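PDB 3B55: succinoglycan biosynthesis protein from Bacillus cereus ATCC 14579, which is of unproven function but belongs to the erythromycin esterase-like family, binds a calcium ion and may act as a hydrolase. Local coordinates for residues A43-A48 with K389-T394; V176-Y181 with G205-T210; L281-A286 with F318-V323. The protein carries 1 engineered substitution. One frame throughout, in Å; residues are numbered along the deposited sequence.

Contact 1: residues A43-A48 with K389-T394; sequences AKWLEA and KANGVT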
ATOM      1  N   ALA A  43      14.143  -4.528  26.099  1.00 25.43           N
ATOM      2  CA  ALA A  43      15.064  -4.340  24.981  1.00 26.61           C
ATOM      3  C   ALA A  43      16.091  -5.465  24.891  1.00 29.64           C
ATOM      4  O   ALA A  43      16.690  -5.683  23.836  1.00 28.64           O
ATOM      5  CB  ALA A  43      15.769  -3.001  25.108  1.00 23.90           C
ATOM      6  N   LYS A  44      16.300  -6.169  26.000  1.00 29.61           N
ATOM      7  CA  LYS A  44      17.248  -7.272  26.030  1.00 31.62           C
ATOM      8  C   LYS A  44      16.562  -8.551  25.574  1.00 27.88           C
ATOM      9  O   LYS A  44      17.198  -9.435  25.002  1.00 32.07           O
ATOM     10  CB  LYS A  44      17.823  -7.447  27.439  1.00 34.09           C
ATOM     11  CG  LYS A  44      18.782  -6.335  27.857  1.00 39.19           C
ATOM     12  CD  LYS A  44      20.160  -6.903  28.174  1.00 50.37           C
ATOM     13  CE  LYS A  44      21.251  -5.826  28.189  1.00 57.77           C
ATOM     14  NZ  LYS A  44      21.574  -5.291  29.545  1.00 57.43           N
ATOM     15  N   TRP A  45      15.262  -8.646  25.830  1.00 28.53           N
ATOM     16  CA  TRP A  45      14.477  -9.810  25.424  1.00 24.63           C
ATOM     17  C   TRP A  45      14.326  -9.735  23.904  1.00 22.89           C
ATOM     18  O   TRP A  45      14.358 -10.754  23.212  1.00 23.71           O
ATOM     19  CB  TRP A  45      13.100  -9.763  26.088  1.00 24.07           C
ATOM     20  CG  TRP A  45      12.204 -10.931  25.792  1.00 24.33           C
ATOM     21  CD1 TRP A  45      11.944 -11.995  26.613  1.00 27.19           C
ATOM     22  CD2 TRP A  45      11.426 -11.141  24.605  1.00 21.94           C
ATOM     23  NE1 TRP A  45      11.047 -12.851  26.013  1.00 26.04           N
ATOM     24  CE2 TRP A  45      10.712 -12.350  24.781  1.00 20.31           C
ATOM     25  CE3 TRP A  45      11.257 -10.425  23.412  1.00 27.68           C
ATOM     26  CZ2 TRP A  45       9.846 -12.860  23.807  1.00 21.75           C
ATOM     27  CZ3 TRP A  45      10.393 -10.932  22.439  1.00 23.44           C
ATOM     28  CH2 TRP A  45       9.698 -12.138  22.646  1.00 27.54           C
ATOM     29  N   LEU A  46      14.162  -8.515  23.399  1.00 21.34           N
ATOM     30  CA  LEU A  46      14.017  -8.275  21.965  1.00 21.25           C
ATOM     31  C   LEU A  46      15.285  -8.682  21.227  1.00 22.03           C
ATOM     32  O   LEU A  46      15.225  -9.221  20.122  1.00 21.12           O
ATOM     33  CB  LEU A  46      13.747  -6.794  21.698  1.00 19.84           C
ATOM     34  CG  LEU A  46      12.446  -6.204  22.234  1.00 16.62           C
ATOM     35  CD1 LEU A  46      12.472  -4.697  22.074  1.00 19.99           C
ATOM     36  CD2 LEU A  46      11.264  -6.808  21.499  1.00 16.85           C
ATOM     37  N   GLU A  47      16.430  -8.423  21.849  1.00 23.01           N
ATOM     38  CA  GLU A  47      17.722  -8.750  21.260  1.00 25.93           C
ATOM     39  C   GLU A  47      17.920 -10.263  21.148  1.00 24.61           C
ATOM     40  O   GLU A  47      18.473 -10.760  20.166  1.00 24.83           O
ATOM     41  CB  GLU A  47      18.836  -8.143  22.112  1.00 25.56           C
ATOM     42  CG  GLU A  47      19.962  -7.529  21.304  1.00 36.68           C
ATOM     43  CD  GLU A  47      20.798  -6.567  22.122  1.00 42.08           C
ATOM     44  OE1 GLU A  47      20.214  -5.797  22.913  1.00 48.78           O
ATOM     45  OE2 GLU A  47      22.036  -6.571  21.962  1.00 45.29           O
ATOM     46  N   ALA A  48      17.463 -10.987  22.160  1.00 23.90           N
ATOM     47  CA  ALA A  48      17.599 -12.435  22.182  1.00 25.62           C
ATOM     48  C   ALA A  48      16.650 -13.138  21.216  1.00 26.12           C
ATOM     49  O   ALA A  48      16.904 -14.271  20.813  1.00 29.23           O
ATOM     50  CB  ALA A  48      17.374 -12.953  23.600  1.00 25.81           C
ATOM     51  N   LYS A 389       4.946 -13.996  18.995  1.00 22.18           N
ATOM     52  CA  LYS A 389       5.629 -14.968  19.845  1.00 24.95           C
ATOM     53  C   LYS A 389       6.183 -14.394  21.152  1.00 25.51           C
ATOM     54  O   LYS A 389       6.818 -15.108  21.916  1.00 29.45           O
ATOM     55  CB  LYS A 389       6.770 -15.626  19.065  1.00 25.73           C
ATOM     56  CG  LYS A 389       6.331 -16.464  17.873  1.00 25.21           C
ATOM     57  CD  LYS A 389       5.637 -17.756  18.296  1.00 33.47           C
ATOM     58  CE  LYS A 389       5.550 -18.733  17.127  1.00 37.22           C
ATOM     59  NZ  LYS A 389       5.034 -20.068  17.535  1.00 49.67           N
ATOM     60  N   ALA A 390       5.940 -13.114  21.414  1.00 29.15           N
ATOM     61  CA  ALA A 390       6.439 -12.477  22.635  1.00 28.66           C
ATOM     62  C   ALA A 390       5.889 -13.099  23.927  1.00 28.83           C
ATOM     63  O   ALA A 390       4.740 -13.530  23.974  1.00 28.28           O
ATOM     64  CB  ALA A 390       6.127 -10.996  22.604  1.00 24.30           C
ATOM     65  N   ASN A 391       6.722 -13.142  24.968  1.00 31.84           N
ATOM     66  CA  ASN A 391       6.331 -13.695  26.270  1.00 35.96           C
ATOM     67  C   ASN A 391       6.625 -12.674  27.367  1.00 36.26           C
ATOM     68  O   ASN A 391       7.205 -11.617  27.114  1.00 38.79           O
ATOM     69  CB  ASN A 391       7.125 -14.967  26.615  1.00 35.01           C
ATOM     70  CG  ASN A 391       7.070 -16.022  25.522  1.00 42.74           C
ATOM     71  OD1 ASN A 391       5.995 -16.409  25.062  1.00 49.42           O
ATOM     72  ND2 ASN A 391       8.238 -16.497  25.105  1.00 47.22           N
ATOM     73  N   GLY A 392       6.220 -13.005  28.590  1.00 36.85           N
ATOM     74  CA  GLY A 392       6.458 -12.138  29.732  1.00 34.44           C
ATOM     75  C   GLY A 392       5.988 -10.703  29.615  1.00 34.51           C
ATOM     76  O   GLY A 392       4.992 -10.409  28.954  1.00 36.24           O
ATOM     77  N   VAL A 393       6.722  -9.809  30.271  1.00 30.67           N
ATOM     78  CA  VAL A 393       6.402  -8.389  30.278  1.00 28.34           C
ATOM     79  C   VAL A 393       6.432  -7.783  28.877  1.00 27.32           C
ATOM     80  O   VAL A 393       5.699  -6.843  28.584  1.00 24.42           O
ATOM     81  CB  VAL A 393       7.378  -7.611  31.190  1.00 27.59           C
ATOM     82  CG1 VAL A 393       7.218  -8.083  32.635  1.00 25.75           C
ATOM     83  CG2 VAL A 393       8.808  -7.831  30.727  1.00 23.49           C
ATOM     84  N   THR A 394       7.278  -8.330  28.010  1.00 25.95           N
ATOM     85  CA  THR A 394       7.391  -7.829  26.646  1.00 25.68           C
ATOM     86  C   THR A 394       6.069  -7.998  25.923  1.00 23.25           C
ATOM     87  O   THR A 394       5.671  -7.155  25.124  1.00 23.00           O
ATOM     88  CB  THR A 394       8.474  -8.577  25.855  1.00 25.57           C
ATOM     89  OG1 THR A 394       9.727  -8.456  26.534  1.00 28.15           O
ATOM     90  CG2 THR A 394       8.608  -7.991  24.462  1.00 26.55           C
TER
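W45 carries this contact. It reaches out of helix 39-49 and lays its indole across the turn that opens helix 392-398. CG stands anti to the backbone N (chi1 -178°), so the side chain leaves the helix straight toward residues 389-394. CB and CG are each 3.6 Å from T394 OG1. This hydroxyl oxygen lies over one face of the indole, offset toward the rim. Farther along the six-membered ring the partner changes to the methyl of T394, with CE3 3.7 Å from T394 CG2. That methyl makes an off-centre CH-pi contact, 4.2 Å from the centroid of the W45 six-membered ring and 30° off its normal. T394 holds CG2 anti to its own backbone N and OG1 beside that N (chi1 -58°), so both branches can lie along the ring. At the far end the indole meets backbone. CZ2 comes to 3.3 Å from N391 N, and CH2 is also 3.3 Å from A390 CA. Both approaches are oblique to the ring. A390 CB adds an apolar touch at 3.7 Å from W45 CH2. The carbonyl O of K389 lies at the ring edge, near its plane. No hydrogen bond joins the two segments, so the contact is van der Waals and CH-pi packing, partly buried. L46 contributes little here, with CD2 crossing T394 CG2 obliquely at 4.2 Å. Its side chain also packs on I374 and F375 of helix 371-376. Within helix 39-49 the W45 ring stacks with H49, one turn on, while T394 also touches I42. Helix 39-49 runs on into edge strand 51-53, and the turn at 389-391 follows strand 382-386. These strands are antiparallel neighbours in the main sheet, so the indole joins the helical elements flanking that edge pair.

Contact 2: residues V176-Y181 with G205-T210; sequences VNENVY and GLIPVT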
ATOM      1  N   VAL A 176      -8.677   8.972 -11.735  1.00 18.32           N
ATOM      2  CA  VAL A 176      -9.128   7.932 -12.652  1.00 18.28           C
ATOM      3  C   VAL A 176      -8.813   8.447 -14.045  1.00 18.56           C
ATOM      4  O   VAL A 176      -9.666   9.055 -14.704  1.00 18.30           O
ATOM      5  CB  VAL A 176     -10.642   7.707 -12.553  1.00 17.47           C
ATOM      6  CG1 VAL A 176     -11.069   6.656 -13.564  1.00 18.67           C
ATOM      7  CG2 VAL A 176     -11.015   7.286 -11.138  1.00 17.58           C
ATOM      8  N   ASN A 177      -7.587   8.210 -14.493  1.00 14.74           N
ATOM      9  CA  ASN A 177      -7.177   8.687 -15.804  1.00 19.54           C
ATOM     10  C   ASN A 177      -7.902   7.984 -16.942  1.00 17.21           C
ATOM     11  O   ASN A 177      -8.654   7.037 -16.735  1.00 18.61           O
ATOM     12  CB  ASN A 177      -5.660   8.562 -15.956  1.00 18.70           C
ATOM     13  CG  ASN A 177      -4.908   9.286 -14.840  1.00 28.65           C
ATOM     14  OD1 ASN A 177      -5.367  10.317 -14.338  1.00 30.81           O
ATOM     15  ND2 ASN A 177      -3.750   8.756 -14.455  1.00 30.37           N
ATOM     16  N   GLU A 178      -7.655   8.458 -18.153  1.00 21.10           N
ATOM     17  CA  GLU A 178      -8.293   7.934 -19.347  1.00 21.81           C
ATOM     18  C   GLU A 178      -8.011   6.464 -19.687  1.00 21.56           C
ATOM     19  O   GLU A 178      -8.858   5.801 -20.292  1.00 20.02           O
ATOM     20  CB  GLU A 178      -7.932   8.843 -20.527  1.00 24.28           C
ATOM     21  CG  GLU A 178      -8.880   8.772 -21.704  1.00 33.76           C
ATOM     22  CD  GLU A 178      -8.703   9.949 -22.652  1.00 43.99           C
ATOM     23  OE1 GLU A 178      -9.359   9.966 -23.719  1.00 42.60           O
ATOM     24  OE2 GLU A 178      -7.910  10.860 -22.322  1.00 38.91           O
ATOM     25  N   ASN A 179      -6.852   5.934 -19.303  1.00 18.06           N
ATOM     26  CA  ASN A 179      -6.563   4.536 -19.621  1.00 19.27           C
ATOM     27  C   ASN A 179      -7.581   3.579 -19.015  1.00 18.87           C
ATOM     28  O   ASN A 179      -7.887   2.541 -19.596  1.00 21.57           O
ATOM     29  CB  ASN A 179      -5.140   4.144 -19.188  1.00 22.19           C
ATOM     30  CG  ASN A 179      -4.812   4.562 -17.761  1.00 24.82           C
ATOM     31  OD1 ASN A 179      -5.616   5.206 -17.078  1.00 29.31           O
ATOM     32  ND2 ASN A 179      -3.623   4.185 -17.300  1.00 24.58           N
ATOM     33  N   VAL A 180      -8.116   3.927 -17.851  1.00 17.63           N
ATOM     34  CA  VAL A 180      -9.113   3.078 -17.209  1.00 15.43           C
ATOM     35  C   VAL A 180     -10.379   3.065 -18.062  1.00 14.73           C
ATOM     36  O   VAL A 180     -10.978   2.016 -18.284  1.00 16.59           O
ATOM     37  CB  VAL A 180      -9.459   3.596 -15.794  1.00 15.18           C
ATOM     38  CG1 VAL A 180     -10.728   2.921 -15.280  1.00  8.18           C
ATOM     39  CG2 VAL A 180      -8.298   3.323 -14.852  1.00 15.67           C
ATOM     40  N   TYR A 181     -10.779   4.244 -18.531  1.00 15.48           N
ATOM     41  CA  TYR A 181     -11.964   4.392 -19.365  1.00 18.71           C
ATOM     42  C   TYR A 181     -11.797   3.670 -20.701  1.00 20.26           C
ATOM     43  O   TYR A 181     -12.742   3.044 -21.186  1.00 22.29           O
ATOM     44  CB  TYR A 181     -12.256   5.875 -19.608  1.00 15.34           C
ATOM     45  CG  TYR A 181     -12.707   6.602 -18.364  1.00 14.32           C
ATOM     46  CD1 TYR A 181     -14.002   6.436 -17.866  1.00 16.66           C
ATOM     47  CD2 TYR A 181     -11.838   7.443 -17.671  1.00 12.88           C
ATOM     48  CE1 TYR A 181     -14.420   7.091 -16.707  1.00 12.93           C
ATOM     49  CE2 TYR A 181     -12.244   8.101 -16.513  1.00 10.74           C
ATOM     50  CZ  TYR A 181     -13.536   7.920 -16.038  1.00 12.11           C
ATOM     51  OH  TYR A 181     -13.946   8.572 -14.898  1.00 12.73           O
ATOM     52  N   GLY A 205     -18.111  12.249 -20.320  1.00 22.88           N
ATOM     53  CA  GLY A 205     -18.329  13.351 -19.403  1.00 20.12           C
ATOM     54  C   GLY A 205     -17.561  13.129 -18.111  1.00 18.33           C
ATOM     55  O   GLY A 205     -17.168  14.076 -17.441  1.00 18.12           O
ATOM     56  N   LEU A 206     -17.336  11.867 -17.765  1.00 20.35           N
ATOM     57  CA  LEU A 206     -16.614  11.521 -16.543  1.00 18.34           C
ATOM     58  C   LEU A 206     -15.108  11.749 -16.630  1.00 17.18           C
ATOM     59  O   LEU A 206     -14.477  12.125 -15.649  1.00 17.91           O
ATOM     60  CB  LEU A 206     -16.875  10.055 -16.188  1.00 19.28           C
ATOM     61  CG  LEU A 206     -18.163   9.742 -15.431  1.00 15.50           C
ATOM     62  CD1 LEU A 206     -18.448   8.249 -15.509  1.00 17.30           C
ATOM     63  CD2 LEU A 206     -18.035  10.209 -13.979  1.00 17.08           C
ATOM     64  N   ILE A 207     -14.543  11.528 -17.810  1.00 19.14           N
ATOM     65  CA  ILE A 207     -13.109  11.676 -18.016  1.00 20.61           C
ATOM     66  C   ILE A 207     -12.514  12.995 -17.521  1.00 22.48           C
ATOM     67  O   ILE A 207     -11.605  12.990 -16.690  1.00 24.35           O
ATOM     68  CB  ILE A 207     -12.754  11.462 -19.507  1.00 19.25           C
ATOM     69  CG1 ILE A 207     -12.985   9.993 -19.879  1.00 20.51           C
ATOM     70  CG2 ILE A 207     -11.305  11.859 -19.774  1.00 19.55           C
ATOM     71  CD1 ILE A 207     -12.818   9.698 -21.354  1.00 24.15           C
ATOM     72  N   PRO A 208     -13.020  14.140 -18.008  1.00 23.30           N
ATOM     73  CA  PRO A 208     -12.487  15.435 -17.571  1.00 23.56           C
ATOM     74  C   PRO A 208     -12.625  15.789 -16.088  1.00 24.21           C
ATOM     75  O   PRO A 208     -11.853  16.602 -15.583  1.00 26.15           O
ATOM     76  CB  PRO A 208     -13.220  16.429 -18.469  1.00 22.59           C
ATOM     77  CG  PRO A 208     -14.533  15.754 -18.697  1.00 26.12           C
ATOM     78  CD  PRO A 208     -14.107  14.332 -18.982  1.00 22.81           C
ATOM     79  N   VAL A 209     -13.591  15.199 -15.388  1.00 23.76           N
ATOM     80  CA  VAL A 209     -13.762  15.519 -13.969  1.00 18.93           C
ATOM     81  C   VAL A 209     -13.092  14.548 -12.998  1.00 20.34           C
ATOM     82  O   VAL A 209     -13.059  14.797 -11.792  1.00 20.04           O
ATOM     83  CB  VAL A 209     -15.255  15.640 -13.589  1.00 20.15           C
ATOM     84  CG1 VAL A 209     -15.889  16.790 -14.362  1.00 15.23           C
ATOM     85  CG2 VAL A 209     -15.980  14.331 -13.868  1.00 19.44           C
ATOM     86  N   THR A 210     -12.556  13.443 -13.509  1.00 18.36           N
ATOM     87  CA  THR A 210     -11.882  12.484 -12.642  1.00 20.47           C
ATOM     88  C   THR A 210     -10.370  12.511 -12.850  1.00 21.72           C
ATOM     89  O   THR A 210      -9.658  11.667 -12.309  1.00 20.96           O
ATOM     90  CB  THR A 210     -12.378  11.024 -12.864  1.00 18.16           C
ATOM     91  OG1 THR A 210     -12.097  10.614 -14.204  1.00 18.18           O
ATOM     92  CG2 THR A 210     -13.873  10.918 -12.600  1.00 21.48           C
TER
HETATM   93  O   HOH W   1      -9.720  11.047 -16.509  1.00 24.52           O
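The backbones come closest at V176 and T210, with CA atoms 5.3 Å apart, and the V176 N to T210 O hydrogen bond joins them at 2.9 Å. It is nearly straight (N-H...O 167°), and the donor lies in the plane of the T210 carbonyl. T210 sets OG1 between its backbone N and carbonyl carbon (chi1 62°), the crowded position, which turns the hydroxyl toward Y181. The two side chains meet tip to tip. Y181 OH donates to T210 OG1 at 2.8 Å, and OG1 lies at the edge of the ring, in its plane. The single proton of T210 OG1 has two acceptors within reach, V176 O at 2.9 Å and L206 O at 3.2 Å. I207 packs over one face of the same ring, with CG1 3.8 Å from the Y181 ring centroid and 22° off its normal, a CH-pi contact. L206 CB approaches Y181 OH obliquely at 3.5 Å. Farther out, I207 CD1 lies against E178 CG. Water 1 bridges the backbones by donating to V176 O and I207 O, each at 2.7 Å. The contact joins the start of helix 178-192 to the turn after helix 197-206, closing the base of a helical hairpin. Helix 250-268 packs on it through I261, I262 and F265, while L206 faces helix 221-240. Because T210 OG1 accepts from Y181 OH, its own proton remains available for a backbone carbonyl, V176 O or L206 O. Both buried hydroxyls thus have partners, beside apolar contacts from I207 and L206.

Contact 3: residues L281-A286 with F318-V323; sequences LKHDIA and FIYPKV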
ATOM      1  N   LEU A 281     -12.775   7.478   5.377  1.00 15.90           N
ATOM      2  CA  LEU A 281     -13.333   6.157   5.621  1.00 17.02           C
ATOM      3  C   LEU A 281     -13.497   5.489   4.264  1.00 16.21           C
ATOM      4  O   LEU A 281     -13.076   4.354   4.071  1.00 16.82           O
ATOM      5  CB  LEU A 281     -14.697   6.256   6.310  1.00 15.92           C
ATOM      6  CG  LEU A 281     -15.413   4.921   6.542  1.00 21.26           C
ATOM      7  CD1 LEU A 281     -14.623   4.085   7.541  1.00 19.26           C
ATOM      8  CD2 LEU A 281     -16.827   5.167   7.048  1.00 20.88           C
ATOM      9  N   LYS A 282     -14.097   6.217   3.325  1.00 13.99           N
ATOM     10  CA  LYS A 282     -14.319   5.696   1.986  1.00 16.22           C
ATOM     11  C   LYS A 282     -12.998   5.481   1.267  1.00 14.13           C
ATOM     12  O   LYS A 282     -12.873   4.555   0.469  1.00 10.79           O
ATOM     13  CB  LYS A 282     -15.189   6.652   1.161  1.00 16.10           C
ATOM     14  CG  LYS A 282     -16.623   6.806   1.656  1.00 23.62           C
ATOM     15  CD  LYS A 282     -17.464   7.542   0.620  1.00 30.10           C
ATOM     16  CE  LYS A 282     -18.826   7.961   1.152  1.00 35.85           C
ATOM     17  NZ  LYS A 282     -18.744   9.187   1.993  1.00 40.44           N
ATOM     18  N   HIS A 283     -12.011   6.330   1.543  1.00 14.90           N
ATOM     19  CA  HIS A 283     -10.724   6.184   0.880  1.00 14.45           C
ATOM     20  C   HIS A 283     -10.124   4.816   1.160  1.00 11.10           C
ATOM     21  O   HIS A 283      -9.819   4.075   0.232  1.00 10.37           O
ATOM     22  CB  HIS A 283      -9.724   7.256   1.323  1.00 15.08           C
ATOM     23  CG  HIS A 283      -8.391   7.151   0.639  1.00 18.40           C
ATOM     24  ND1 HIS A 283      -7.195   7.233   1.320  1.00 18.89           N
ATOM     25  CD2 HIS A 283      -8.069   6.945  -0.661  1.00 17.01           C
ATOM     26  CE1 HIS A 283      -6.193   7.076   0.471  1.00 16.66           C
ATOM     27  NE2 HIS A 283      -6.696   6.899  -0.738  1.00 15.08           N
ATOM     28  N   ASP A 284      -9.972   4.463   2.433  1.00 10.44           N
ATOM     29  CA  ASP A 284      -9.371   3.174   2.749  1.00 11.77           C
ATOM     30  C   ASP A 284     -10.294   1.980   2.560  1.00 11.24           C
ATOM     31  O   ASP A 284      -9.831   0.849   2.499  1.00 10.72           O
ATOM     32  CB  ASP A 284      -8.770   3.190   4.154  1.00  8.54           C
ATOM     33  CG  ASP A 284      -7.297   3.599   4.142  1.00 10.94           C
ATOM     34  OD1 ASP A 284      -6.921   4.440   3.291  1.00 10.15           O
ATOM     35  OD2 ASP A 284      -6.506   3.087   4.971  1.00  8.51           O
ATOM     36  N   ILE A 285     -11.597   2.223   2.480  1.00 11.57           N
ATOM     37  CA  ILE A 285     -12.509   1.125   2.230  1.00 11.34           C
ATOM     38  C   ILE A 285     -12.173   0.697   0.791  1.00 10.59           C
ATOM     39  O   ILE A 285     -12.007  -0.485   0.510  1.00  8.91           O
ATOM     40  CB  ILE A 285     -13.986   1.572   2.340  1.00 13.72           C
ATOM     41  CG1 ILE A 285     -14.410   1.529   3.811  1.00 12.35           C
ATOM     42  CG2 ILE A 285     -14.877   0.693   1.471  1.00  8.49           C
ATOM     43  CD1 ILE A 285     -15.871   1.851   4.046  1.00 18.88           C
ATOM     44  N   ALA A 286     -12.035   1.676  -0.098  1.00  9.30           N
ATOM     45  CA  ALA A 286     -11.708   1.421  -1.497  1.00  9.37           C
ATOM     46  C   ALA A 286     -10.356   0.710  -1.655  1.00  8.66           C
ATOM     47  O   ALA A 286     -10.255  -0.263  -2.401  1.00 10.33           O
ATOM     48  CB  ALA A 286     -11.697   2.742  -2.280  1.00  7.99           C
ATOM     49  N   PHE A 318      -5.997  10.254  13.618  1.00 23.36           N
ATOM     50  CA  PHE A 318      -6.168  11.701  13.649  1.00 25.78           C
ATOM     51  C   PHE A 318      -6.892  12.214  12.401  1.00 25.93           C
ATOM     52  O   PHE A 318      -7.302  13.371  12.351  1.00 26.91           O
ATOM     53  CB  PHE A 318      -4.830  12.437  13.846  1.00 25.80           C
ATOM     54  CG  PHE A 318      -3.961  12.491  12.625  1.00 27.63           C
ATOM     55  CD1 PHE A 318      -3.211  11.386  12.237  1.00 32.86           C
ATOM     56  CD2 PHE A 318      -3.869  13.664  11.877  1.00 32.71           C
ATOM     57  CE1 PHE A 318      -2.380  11.442  11.117  1.00 33.80           C
ATOM     58  CE2 PHE A 318      -3.042  13.734  10.753  1.00 36.67           C
ATOM     59  CZ  PHE A 318      -2.292  12.618  10.375  1.00 37.50           C
ATOM     60  N   ILE A 319      -7.049  11.350  11.397  1.00 27.73           N
ATOM     61  CA  ILE A 319      -7.764  11.704  10.167  1.00 27.02           C
ATOM     62  C   ILE A 319      -8.668  10.569   9.680  1.00 22.44           C
ATOM     63  O   ILE A 319      -9.772  10.817   9.201  1.00 23.49           O
ATOM     64  CB  ILE A 319      -6.813  12.090   9.001  1.00 26.25           C
ATOM     65  CG1 ILE A 319      -5.526  11.261   9.046  1.00 30.49           C
ATOM     66  CG2 ILE A 319      -6.527  13.580   9.051  1.00 36.87           C
ATOM     67  CD1 ILE A 319      -4.568  11.551   7.896  1.00 42.86           C
ATOM     68  N   TYR A 320      -8.209   9.327   9.816  1.00 18.60           N
ATOM     69  CA  TYR A 320      -8.981   8.164   9.373  1.00 15.72           C
ATOM     70  C   TYR A 320      -9.833   7.521  10.458  1.00 18.08           C
ATOM     71  O   TYR A 320      -9.381   7.330  11.590  1.00 17.97           O
ATOM     72  CB  TYR A 320      -8.037   7.094   8.812  1.00 17.11           C
ATOM     73  CG  TYR A 320      -7.518   7.364   7.417  1.00 13.09           C
ATOM     74  CD1 TYR A 320      -8.238   6.956   6.290  1.00 15.03           C
ATOM     75  CD2 TYR A 320      -6.315   8.039   7.221  1.00 13.72           C
ATOM     76  CE1 TYR A 320      -7.767   7.209   4.999  1.00  7.47           C
ATOM     77  CE2 TYR A 320      -5.837   8.305   5.934  1.00 15.35           C
ATOM     78  CZ  TYR A 320      -6.567   7.886   4.828  1.00 15.19           C
ATOM     79  OH  TYR A 320      -6.093   8.140   3.557  1.00 17.51           O
ATOM     80  N   PRO A 321     -11.093   7.198  10.132  1.00 17.74           N
ATOM     81  CA  PRO A 321     -11.985   6.563  11.104  1.00 18.45           C
ATOM     82  C   PRO A 321     -11.564   5.095  11.191  1.00 18.14           C
ATOM     83  O   PRO A 321     -11.616   4.470  12.255  1.00 15.80           O
ATOM     84  CB  PRO A 321     -13.365   6.731  10.466  1.00 20.52           C
ATOM     85  CG  PRO A 321     -13.194   7.949   9.584  1.00 20.25           C
ATOM     86  CD  PRO A 321     -11.852   7.686   8.971  1.00 17.59           C
ATOM     87  N   LYS A 322     -11.157   4.565  10.038  1.00 16.92           N
ATOM     88  CA  LYS A 322     -10.691   3.189   9.890  1.00 17.07           C
ATOM     89  C   LYS A 322      -9.727   3.155   8.709  1.00 15.62           C
ATOM     90  O   LYS A 322      -9.863   3.945   7.770  1.00 14.81           O
ATOM     91  CB  LYS A 322     -11.850   2.238   9.595  1.00 17.72           C
ATOM     92  CG  LYS A 322     -12.904   2.138  10.695  1.00 26.54           C
ATOM     93  CD  LYS A 322     -13.888   0.999  10.409  1.00 30.83           C
ATOM     94  CE  LYS A 322     -13.342  -0.360  10.852  1.00 42.74           C
ATOM     95  NZ  LYS A 322     -13.205  -1.352   9.744  1.00 43.12           N
ATOM     96  N   VAL A 323      -8.766   2.236   8.752  1.00 11.78           N
ATOM     97  CA  VAL A 323      -7.783   2.093   7.686  1.00 12.19           C
ATOM     98  C   VAL A 323      -7.890   0.732   7.005  1.00  9.34           C
ATOM     99  O   VAL A 323      -8.425  -0.218   7.571  1.00  8.64           O
ATOM    100  CB  VAL A 323      -6.354   2.275   8.218  1.00 12.20           C
ATOM    101  CG1 VAL A 323      -6.063   3.761   8.421  1.00 11.92           C
ATOM    102  CG2 VAL A 323      -6.191   1.522   9.510  1.00  3.86           C
TER
HETATM  103  O   HOH W   2     -11.591   2.860   5.765  1.00 14.86           O
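Helical residues 281-286 run beside the irregular segment 318-323, with CA atoms 5.7 Å apart at L281 and P321 and 5.3 Å apart at D284 and V323. No direct backbone hydrogen bond joins the segments. Water 2 bridges them, donating to L281 O at 2.7 Å and to K322 O. H283 stands with CG anti to its backbone N (chi1 -179°), and its ND1 meets Y320 OH at 2.7 Å. Either atom of this hydrogen bond could be the donor. The two rings meet rim to rim, with planes at 32°. NE2 of H283 is bonded to D172 OD1, so the imidazole is gripped at both nitrogens. The aspartate would be expected to favour a proton on NE2 and might raise the pKa of the ring. The contact belongs to the alpha/beta part of the fold. Helix 278-298 leads into inner strand 301-306, and loop 318-323 precedes helix 324-332, which runs on to the parallel strand 336-344. The calcium ion, held by H85 and E113, is about 7 Å from the side chain of H283, so H283 sits close to the metal site but too far for direct coordination. D284 points its carboxylate at the start of helix 324-332. OD2 accepts hydrogen bonds from A324 N and from H309 ND1, and it lies 3.2 Å from CA of V323, the N-cap residue of that helix. OD1 approaches the Y320 ring obliquely, 3.4 Å from Y320 CE1. Y320 is further fixed by edge-to-face pairs with Y280 and H309. At the other end of the contact, L281 CB packs 4.0 Å from P321 CG. Its CD1 runs alongside K322 and touches CB of that lysine, whose amino end leads away toward helix 324-332.

Overall arrangement
From the N terminus, helix 39-49 enters contact 1 first. Its partner, the start of helix 392-398 and the turn before it, comes 341 residues later, so contact 1 closes a loop spanning most of the chain. Contacts 2 and 3 both lie within that span and follow one another without crossing. Contact 2 closes a short, almost wholly helical excursion after strand 167-172. Contact 3 then joins helix 278-298 to the loop before helix 324-332, near the calcium site. Contact 1 lies beside the sheet edge formed by strand 51-53, contact 2 in the helical part beyond the other edge, their centres about 51 Å apart. Contact 3 lies nearer the middle, about 23 Å from contact 2 between centres.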